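Local coordinates for oligopeptide-binding protein appA (Bacillus subtilis, PDB 1XOC) that binds oligopeptides as the solute-binding component of an ABC permease that can replace the Opp system in sporulation and genetic competence, at residues A[124-129]-A[139-144]. Sequence-based numbering, arbitrary orientation.
With ZN (zinc ion), chain Q.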
loop_
_atom_site.group_PDB
_atom_site.type_symbol
_atom_site.label_atom_id
_atom_site.label_comp_id
_atom_site.label_asym_id
_atom_site.label_seq_id
_atom_site.Cartn_x
_atom_site.Cartn_y
_atom_site.Cartn_z
ATOM N N GLU A 124 14.127 -10.895 4.038
ATOM C CA GLU A 124 14.535 -12.299 4.122
ATOM C C GLU A 124 15.733 -12.697 3.248
ATOM O O GLU A 124 16.320 -13.768 3.438
ATOM C CB GLU A 124 13.376 -13.243 3.901
ATOM C CG GLU A 124 12.657 -13.094 2.638
ATOM C CD GLU A 124 11.602 -14.188 2.488
ATOM O OE1 GLU A 124 11.424 -14.951 3.465
ATOM O OE2 GLU A 124 10.974 -14.311 1.419
ATOM N N MET A 125 16.069 -11.856 2.287
ATOM C CA MET A 125 17.267 -12.086 1.500
ATOM C C MET A 125 18.547 -11.720 2.263
ATOM O O MET A 125 19.615 -12.096 1.812
ATOM C CB MET A 125 17.218 -11.333 0.167
ATOM C CG MET A 125 17.504 -9.837 0.237
ATOM S SD MET A 125 16.202 -8.926 1.101
ATOM C CE MET A 125 14.910 -8.944 -0.096
ATOM N N LEU A 126 18.446 -11.004 3.384
ATOM C CA LEU A 126 19.631 -10.569 4.125
ATOM C C LEU A 126 20.199 -11.658 4.998
ATOM O O LEU A 126 19.475 -12.321 5.748
ATOM C CB LEU A 126 19.327 -9.363 5.026
ATOM C CG LEU A 126 19.218 -8.038 4.340
ATOM C CD1 LEU A 126 18.846 -6.957 5.367
ATOM C CD2 LEU A 126 20.550 -7.695 3.625
ATOM N N LYS A 127 21.508 -11.825 4.916
ATOM C CA LYS A 127 22.241 -12.687 5.817
ATOM C C LYS A 127 22.683 -11.897 7.046
ATOM O O LYS A 127 22.549 -12.369 8.186
ATOM C CB LYS A 127 23.462 -13.228 5.118
ATOM C CG LYS A 127 24.245 -14.217 5.940
ATOM C CD LYS A 127 25.537 -14.531 5.236
ATOM C CE LYS A 127 25.302 -15.378 4.010
ATOM N NZ LYS A 127 26.603 -15.874 3.449
ATOM N N SER A 128 23.255 -10.714 6.807
ATOM C CA SER A 128 23.763 -9.883 7.895
ATOM C C SER A 128 23.914 -8.437 7.482
ATOM O O SER A 128 23.945 -8.113 6.298
ATOM C CB SER A 128 25.129 -10.380 8.365
ATOM O OG SER A 128 26.070 -10.332 7.312
ATOM N N VAL A 129 24.069 -7.626 8.505
ATOM C CA VAL A 129 24.284 -6.212 8.307
ATOM C C VAL A 129 25.357 -5.796 9.302
ATOM O O VAL A 129 25.186 -6.015 10.507
ATOM C CB VAL A 129 22.993 -5.347 8.572
ATOM C CG1 VAL A 129 23.271 -3.868 8.455
ATOM C CG2 VAL A 129 21.862 -5.804 7.700
ATOM N N PHE A 139 25.894 -4.555 3.778
ATOM C CA PHE A 139 24.810 -5.508 3.712
ATOM C C PHE A 139 25.239 -6.728 2.949
ATOM O O PHE A 139 25.775 -6.604 1.825
ATOM C CB PHE A 139 23.616 -4.894 3.003
ATOM C CG PHE A 139 22.989 -3.728 3.735
ATOM C CD1 PHE A 139 23.326 -2.435 3.436
ATOM C CD2 PHE A 139 22.025 -3.935 4.684
ATOM C CE1 PHE A 139 22.690 -1.359 4.107
ATOM C CE2 PHE A 139 21.400 -2.863 5.324
ATOM C CZ PHE A 139 21.717 -1.597 5.042
ATOM N N LYS A 140 25.031 -7.915 3.527
ATOM C CA LYS A 140 25.370 -9.170 2.879
ATOM C C LYS A 140 24.111 -9.998 2.686
ATOM O O LYS A 140 23.319 -10.137 3.617
ATOM C CB LYS A 140 26.360 -9.955 3.726
ATOM C CG LYS A 140 27.678 -9.184 3.927
ATOM C CD LYS A 140 28.615 -9.798 4.950
ATOM C CE LYS A 140 29.498 -10.847 4.356
ATOM N NZ LYS A 140 30.452 -11.294 5.393
ATOM N N LEU A 141 23.954 -10.542 1.480
ATOM C CA LEU A 141 22.755 -11.274 1.120
ATOM C C LEU A 141 23.013 -12.778 1.016
ATOM O O LEU A 141 24.103 -13.218 0.659
ATOM C CB LEU A 141 22.149 -10.768 -0.183
ATOM C CG LEU A 141 21.424 -9.413 -0.202
ATOM C CD1 LEU A 141 22.379 -8.259 0.089
ATOM C CD2 LEU A 141 20.728 -9.204 -1.576
ATOM N N LYS A 142 21.965 -13.547 1.320
ATOM C CA LYS A 142 22.002 -15.008 1.237
ATOM C C LYS A 142 21.866 -15.480 -0.206
ATOM O O LYS A 142 22.304 -16.569 -0.545
ATOM C CB LYS A 142 20.838 -15.626 2.024
ATOM C CG LYS A 142 20.681 -15.264 3.474
ATOM C CD LYS A 142 19.380 -15.898 4.005
ATOM C CE LYS A 142 18.955 -15.383 5.360
ATOM N NZ LYS A 142 18.094 -16.399 6.067
ATOM N N TYR A 143 21.168 -14.686 -1.019
ATOM C CA TYR A 143 20.959 -14.961 -2.445
ATOM C C TYR A 143 20.583 -13.631 -3.115
ATOM O O TYR A 143 20.205 -12.693 -2.435
ATOM C CB TYR A 143 19.824 -16.003 -2.654
ATOM C CG TYR A 143 18.559 -15.670 -1.888
ATOM C CD1 TYR A 143 17.633 -14.767 -2.395
ATOM C CD2 TYR A 143 18.318 -16.230 -0.633
ATOM C CE1 TYR A 143 16.487 -14.451 -1.685
ATOM C CE2 TYR A 143 17.172 -15.908 0.093
ATOM C CZ TYR A 143 16.270 -15.036 -0.448
ATOM O OH TYR A 143 15.139 -14.691 0.259
ATOM N N LYS A 144 20.678 -13.573 -4.442
ATOM C CA LYS A 144 20.381 -12.351 -5.179
ATOM C C LYS A 144 18.877 -12.111 -5.202
ATOM O O LYS A 144 18.093 -13.026 -5.447
ATOM C CB LYS A 144 20.926 -12.423 -6.598
ATOM C CG LYS A 144 22.447 -12.460 -6.640
ATOM C CD LYS A 144 22.977 -12.430 -8.056
ATOM C CE LYS A 144 24.451 -12.713 -8.074
ATOM N NZ LYS A 144 25.016 -12.463 -9.436
HETATM ZN ZN ZN Q . 31.122 -12.283 7.363
#
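Lys127 and Ser128 both turn their backbone N-H groups on the carbonyl of Lys140, forming a classic beta bulge in an antiparallel hairpin. Lys127 N lies 2.8 Å from Lys140 O and Ser128 N a longer 3.2 Å from the same oxygen, each donor tilted from the carbonyl plane. Regular pairing resumes beyond the bulge, where Lys140 N reaches Ser128 O at 3.0 Å; on its other side Lys142 N gives a nearly straight bond (167°) to Met125 O. Val129 and Phe139 form the next non-hydrogen-bonded pair, their side chains lying alongside on one face, with Val129 CG2 3.6 Å from Phe139 CD2. Leu126 CD2 joins this apolar patch, touching Leu141 CD1. On the opposite face Ser128 OG rests against the aliphatic stem of Lys140, 3.5 Å from CD; beyond it the stem bends at chi3 (86°), and Lys140 NZ coordinates a zinc ion at 2.3 Å. Coordination through the nitrogen lone pair would require a deprotonated amine, at least while the metal is bound. Past the strand ends, the Tyr143 ring packs against Met125, CE1 lying 3.7 Å from Met125 CB, while the extended Lys142 chain runs past the carbonyls of Glu124 and Leu126. Glu124 OE2 is hydrogen-bonded to Tyr428 OH. The hairpin closes one side of a five-stranded antiparallel sheet: strand 126-133 is outermost, and strand 136-141 pairs inward with strand 81-86. Phe148 of helix 147-155 covers Met125, Leu126 and Leu141, while helix 100-108 packs on Val129 and Phe139, its Tyr107 meeting the Phe139 ring edge-to-face.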